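Local coordinates for protein NANS (YJHS), A 9-O-acetyl N-acetylneuraminic acid esterase (Escherichia coli O157:H7 EDL933, PDB 3PT5) that probably hydrolyses the 9-O-acetyl group of 9-O-acetyl-N-acetylneuraminic acid, allowing the bacterium to grow on this host sialic acid, at residues G38-R44 with S290-S296; Q54-F58 with D166-R170. All blocks are in the same frame, centred on the assembly; numbering follows the deposited sequence.

In the fold
The chain has the alpha/beta architecture of an SGNH hydrolase, a mostly parallel central sheet covered by helices. Contact 2 pins the end of strand 52-55, next to the antiparallel edge strand 73-75, to helix 162-176. Contact 1 is made of loops: 38-44, between strands 20-28 and 52-55, meets 290-296, between strand 265-268 and helix 315-335. Along the chain both segments of contact 2 fall between those of contact 1. The two centres are 28 Å apart and the nearest atoms about 13 Å, so they do not touch. Contact 1 ties an early loop to the C-terminal part of the chain, whereas contact 2 secures helix 162-176 to a strand end and its following loop.

Contact 1: G38-R44 with S290-S296; sequences GLPLPDR and STGYYGS
At the apolar centre, L41 (chi1 m, chi2 t) sets CD1 4.0 Å from Y293 CD1, while L39 (chi1 t, chi2 p) places CD2 4.1 Å from Y294 CD2 at the ring edge. L41 and Y293 also touch R319, so both loops pack against helix 315-335. Both segments are irregular, with G38 opposite G295 (CA to CA 3.9 Å) and L39 opposite Y294. One backbone hydrogen bond joins them, L39 N to Y294 O at 2.9 Å and nearly straight. G38 has no room for a CB, which would clash with Y293 OH, 3.4 Å from G38 CA and itself hydrogen-bonded to D285. G292 (phi 85°, psi 16°) and Y293 form a G1 beta bulge opposite D288. Farther out, a type I turn from L41 to R44, closed by R44 N to L41 O at 3.0 Å, sets one R44 guanidinium face against T291 O (3.5 Å from R44 CZ). Direct contact is thus mostly van der Waals, and other polar groups turn to neighbours such as R319 and D285.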
# COMPACT_ATOMS: atom_id res chain seq x y z
N GLY A 38 5.07 -0.82 15.20
CA GLY A 38 6.41 -0.95 15.70
C GLY A 38 7.35 0.08 15.07
O GLY A 38 7.13 0.55 13.95
N LEU A 39 8.42 0.37 15.80
CA LEU A 39 9.38 1.43 15.47
C LEU A 39 9.99 1.30 14.06
O LEU A 39 10.40 0.22 13.68
CB LEU A 39 10.50 1.39 16.52
CG LEU A 39 11.43 2.60 16.60
CD1 LEU A 39 10.66 3.89 16.96
CD2 LEU A 39 12.51 2.29 17.61
N PRO A 40 10.05 2.41 13.29
CA PRO A 40 10.79 2.39 12.02
C PRO A 40 12.28 2.18 12.26
O PRO A 40 12.80 2.56 13.31
CB PRO A 40 10.58 3.81 11.45
CG PRO A 40 9.36 4.35 12.22
CD PRO A 40 9.53 3.76 13.58
N LEU A 41 12.96 1.57 11.29
CA LEU A 41 14.37 1.24 11.47
C LEU A 41 15.11 1.83 10.28
O LEU A 41 15.52 1.09 9.39
CB LEU A 41 14.56 -0.29 11.53
CG LEU A 41 13.88 -1.01 12.70
CD1 LEU A 41 13.95 -2.53 12.55
CD2 LEU A 41 14.53 -0.54 13.98
N PRO A 42 15.25 3.17 10.23
CA PRO A 42 15.74 3.83 9.01
C PRO A 42 17.19 3.54 8.65
O PRO A 42 17.60 3.82 7.53
CB PRO A 42 15.56 5.31 9.31
CG PRO A 42 15.54 5.42 10.78
CD PRO A 42 14.92 4.15 11.29
N ASP A 43 17.97 2.99 9.57
CA ASP A 43 19.36 2.64 9.25
C ASP A 43 19.48 1.21 8.69
O ASP A 43 20.55 0.79 8.22
CB ASP A 43 20.25 2.79 10.50
CG ASP A 43 20.50 4.25 10.86
OD1 ASP A 43 20.51 5.11 9.96
OD2 ASP A 43 20.70 4.54 12.06
N ARG A 44 18.39 0.46 8.74
CA ARG A 44 18.45 -0.96 8.42
C ARG A 44 17.39 -1.29 7.40
O ARG A 44 17.48 -0.88 6.25
CB ARG A 44 18.24 -1.80 9.69
CG ARG A 44 19.36 -1.76 10.73
CD ARG A 44 18.82 -2.13 12.12
NE ARG A 44 19.89 -2.32 13.12
CZ ARG A 44 20.48 -1.32 13.79
NH1 ARG A 44 20.13 -0.06 13.57
NH2 ARG A 44 21.44 -1.59 14.67
N SER A 290 18.53 -6.15 20.06
CA SER A 290 19.82 -6.10 19.39
C SER A 290 19.86 -5.14 18.19
O SER A 290 20.94 -4.64 17.82
CB SER A 290 20.26 -7.52 18.99
OG SER A 290 19.61 -7.94 17.81
N THR A 291 18.69 -4.85 17.61
CA THR A 291 18.59 -3.98 16.44
C THR A 291 17.88 -2.66 16.77
O THR A 291 17.81 -1.76 15.94
CB THR A 291 17.77 -4.63 15.29
OG1 THR A 291 16.44 -4.89 15.75
CG2 THR A 291 18.40 -5.94 14.84
N GLY A 292 17.37 -2.55 17.99
CA GLY A 292 16.72 -1.32 18.42
C GLY A 292 15.26 -1.29 18.01
O GLY A 292 14.61 -0.22 18.06
N TYR A 293 14.72 -2.46 17.65
CA TYR A 293 13.29 -2.56 17.30
C TYR A 293 12.44 -2.72 18.57
O TYR A 293 12.53 -3.73 19.26
CB TYR A 293 13.02 -3.73 16.37
CG TYR A 293 11.57 -3.79 15.96
CD1 TYR A 293 11.00 -2.77 15.21
CD2 TYR A 293 10.77 -4.85 16.33
CE1 TYR A 293 9.65 -2.83 14.83
CE2 TYR A 293 9.46 -4.95 15.97
CZ TYR A 293 8.88 -3.92 15.21
OH TYR A 293 7.53 -4.00 14.87
N TYR A 294 11.58 -1.74 18.82
CA TYR A 294 10.57 -1.79 19.87
C TYR A 294 9.21 -1.83 19.16
O TYR A 294 8.93 -1.01 18.27
CB TYR A 294 10.70 -0.58 20.82
CG TYR A 294 12.02 -0.59 21.57
CD1 TYR A 294 12.20 -1.40 22.71
CD2 TYR A 294 13.09 0.19 21.14
CE1 TYR A 294 13.41 -1.43 23.38
CE2 TYR A 294 14.32 0.16 21.83
CZ TYR A 294 14.47 -0.65 22.94
OH TYR A 294 15.72 -0.66 23.59
N GLY A 295 8.44 -2.86 19.48
CA GLY A 295 7.19 -3.17 18.79
C GLY A 295 6.03 -2.39 19.35
O GLY A 295 6.19 -1.46 20.14
N SER A 296 4.85 -2.82 18.95
CA SER A 296 3.60 -2.10 19.24
C SER A 296 3.18 -2.08 20.70
O SER A 296 2.32 -1.27 21.08
CB SER A 296 2.49 -2.71 18.41
OG SER A 296 2.28 -4.05 18.85

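Contact 2: Q54-F58 with D166-R170; sequences QLARF and DLVSR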
# COMPACT_ATOMS: atom_id res chain seq x y z
N GLN A 54 8.83 7.66 -4.94
CA GLN A 54 7.38 7.64 -4.91
C GLN A 54 6.87 8.93 -5.50
O GLN A 54 7.62 9.89 -5.61
CB GLN A 54 6.84 7.44 -3.48
CG GLN A 54 7.15 8.65 -2.52
CD GLN A 54 6.64 8.43 -1.12
OE1 GLN A 54 5.47 8.06 -0.93
NE2 GLN A 54 7.51 8.65 -0.11
N LEU A 55 5.60 8.94 -5.88
CA LEU A 55 4.94 10.19 -6.25
C LEU A 55 4.44 10.90 -5.01
O LEU A 55 3.65 10.36 -4.26
CB LEU A 55 3.80 9.96 -7.24
CG LEU A 55 4.05 9.50 -8.68
CD1 LEU A 55 2.75 9.63 -9.45
CD2 LEU A 55 5.11 10.33 -9.38
N ALA A 56 4.91 12.13 -4.82
CA ALA A 56 4.55 12.92 -3.62
C ALA A 56 3.08 13.31 -3.56
O ALA A 56 2.39 13.37 -4.56
CB ALA A 56 5.40 14.19 -3.53
N ARG A 57 2.64 13.62 -2.34
CA ARG A 57 1.28 14.08 -2.09
C ARG A 57 1.29 15.23 -1.10
O ARG A 57 0.60 16.24 -1.33
CB ARG A 57 0.40 12.95 -1.54
CG ARG A 57 -1.07 13.35 -1.41
CD ARG A 57 -1.97 12.23 -0.85
NE ARG A 57 -1.86 10.99 -1.61
CZ ARG A 57 -2.61 10.69 -2.66
NH1 ARG A 57 -2.46 9.54 -3.30
NH2 ARG A 57 -3.56 11.54 -3.05
N PHE A 58 2.05 15.09 -0.02
CA PHE A 58 1.97 16.03 1.11
C PHE A 58 2.77 17.27 0.76
O PHE A 58 3.44 17.32 -0.28
CB PHE A 58 2.51 15.39 2.39
CG PHE A 58 1.94 13.99 2.68
CD1 PHE A 58 0.60 13.68 2.39
CD2 PHE A 58 2.74 13.01 3.24
CE1 PHE A 58 0.11 12.41 2.65
CE2 PHE A 58 2.24 11.75 3.51
CZ PHE A 58 0.94 11.45 3.22
N ASP A 166 -7.90 9.51 -8.21
CA ASP A 166 -6.56 9.67 -7.65
C ASP A 166 -5.71 8.47 -8.09
O ASP A 166 -4.57 8.65 -8.54
CB ASP A 166 -6.70 9.77 -6.12
CG ASP A 166 -5.41 10.16 -5.41
OD1 ASP A 166 -4.61 9.25 -5.11
OD2 ASP A 166 -5.19 11.37 -5.10
N LEU A 167 -6.28 7.28 -8.00
CA LEU A 167 -5.63 6.05 -8.46
C LEU A 167 -5.25 6.10 -9.94
O LEU A 167 -4.11 5.81 -10.31
CB LEU A 167 -6.55 4.86 -8.18
CG LEU A 167 -6.16 3.48 -8.68
CD1 LEU A 167 -4.95 2.98 -7.93
CD2 LEU A 167 -7.33 2.55 -8.52
N VAL A 168 -6.21 6.47 -10.78
CA VAL A 168 -6.00 6.55 -12.24
C VAL A 168 -5.08 7.71 -12.61
O VAL A 168 -4.11 7.53 -13.36
CB VAL A 168 -7.36 6.60 -13.00
CG1 VAL A 168 -7.20 7.13 -14.45
CG2 VAL A 168 -7.96 5.23 -13.04
N SER A 169 -5.35 8.88 -12.04
CA SER A 169 -4.61 10.09 -12.35
C SER A 169 -3.14 9.99 -11.95
O SER A 169 -2.26 10.39 -12.74
CB SER A 169 -5.30 11.31 -11.74
OG SER A 169 -4.37 12.13 -11.05
N ARG A 170 -2.86 9.43 -10.77
CA ARG A 170 -1.48 9.26 -10.32
C ARG A 170 -0.73 8.16 -11.09
O ARG A 170 0.44 8.31 -11.36
CB ARG A 170 -1.43 8.98 -8.82
CG ARG A 170 -1.60 10.23 -8.04
CD ARG A 170 -1.93 9.98 -6.62
NE ARG A 170 -0.88 9.45 -5.75
CZ ARG A 170 0.16 10.13 -5.28
NH1 ARG A 170 0.46 11.36 -5.73
NH2 ARG A 170 0.93 9.56 -4.40
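Two buried arginines and one aspartate knit the strand end to the helix. R170 reaches across with both terminal nitrogens and donates to two successive carbonyls: NH2 to L55 O at 2.8 Å and NH1 to A56 O at 3.0 Å. R57 answers with an end-on, two-pronged salt bridge, NH1 to D166 OD1 at 2.8 Å and NH2 to D166 OD2 at 2.6 Å. The two guanidinium groups lie against each other at an inclination, R57 NH1 over one face of R170 and 2.9 Å from R170 NE. These are two donors, so no hydrogen bond forms; D166 offsets the crowded positive charge, with a long salt bridge of 3.8 Å from its OD1 to R170 NE. The opposite R170 face rests on L55 CB. P128 O accepts from both R57 NH1 and R170 NH2, H81 O takes R57 NE, and A150 N donates to D166 OD2. The network thus secures helix 162-176 to the end of strand 52-55 and the loop that follows, beside strand 122-130, while L167 and V168 pack against helix 203-218.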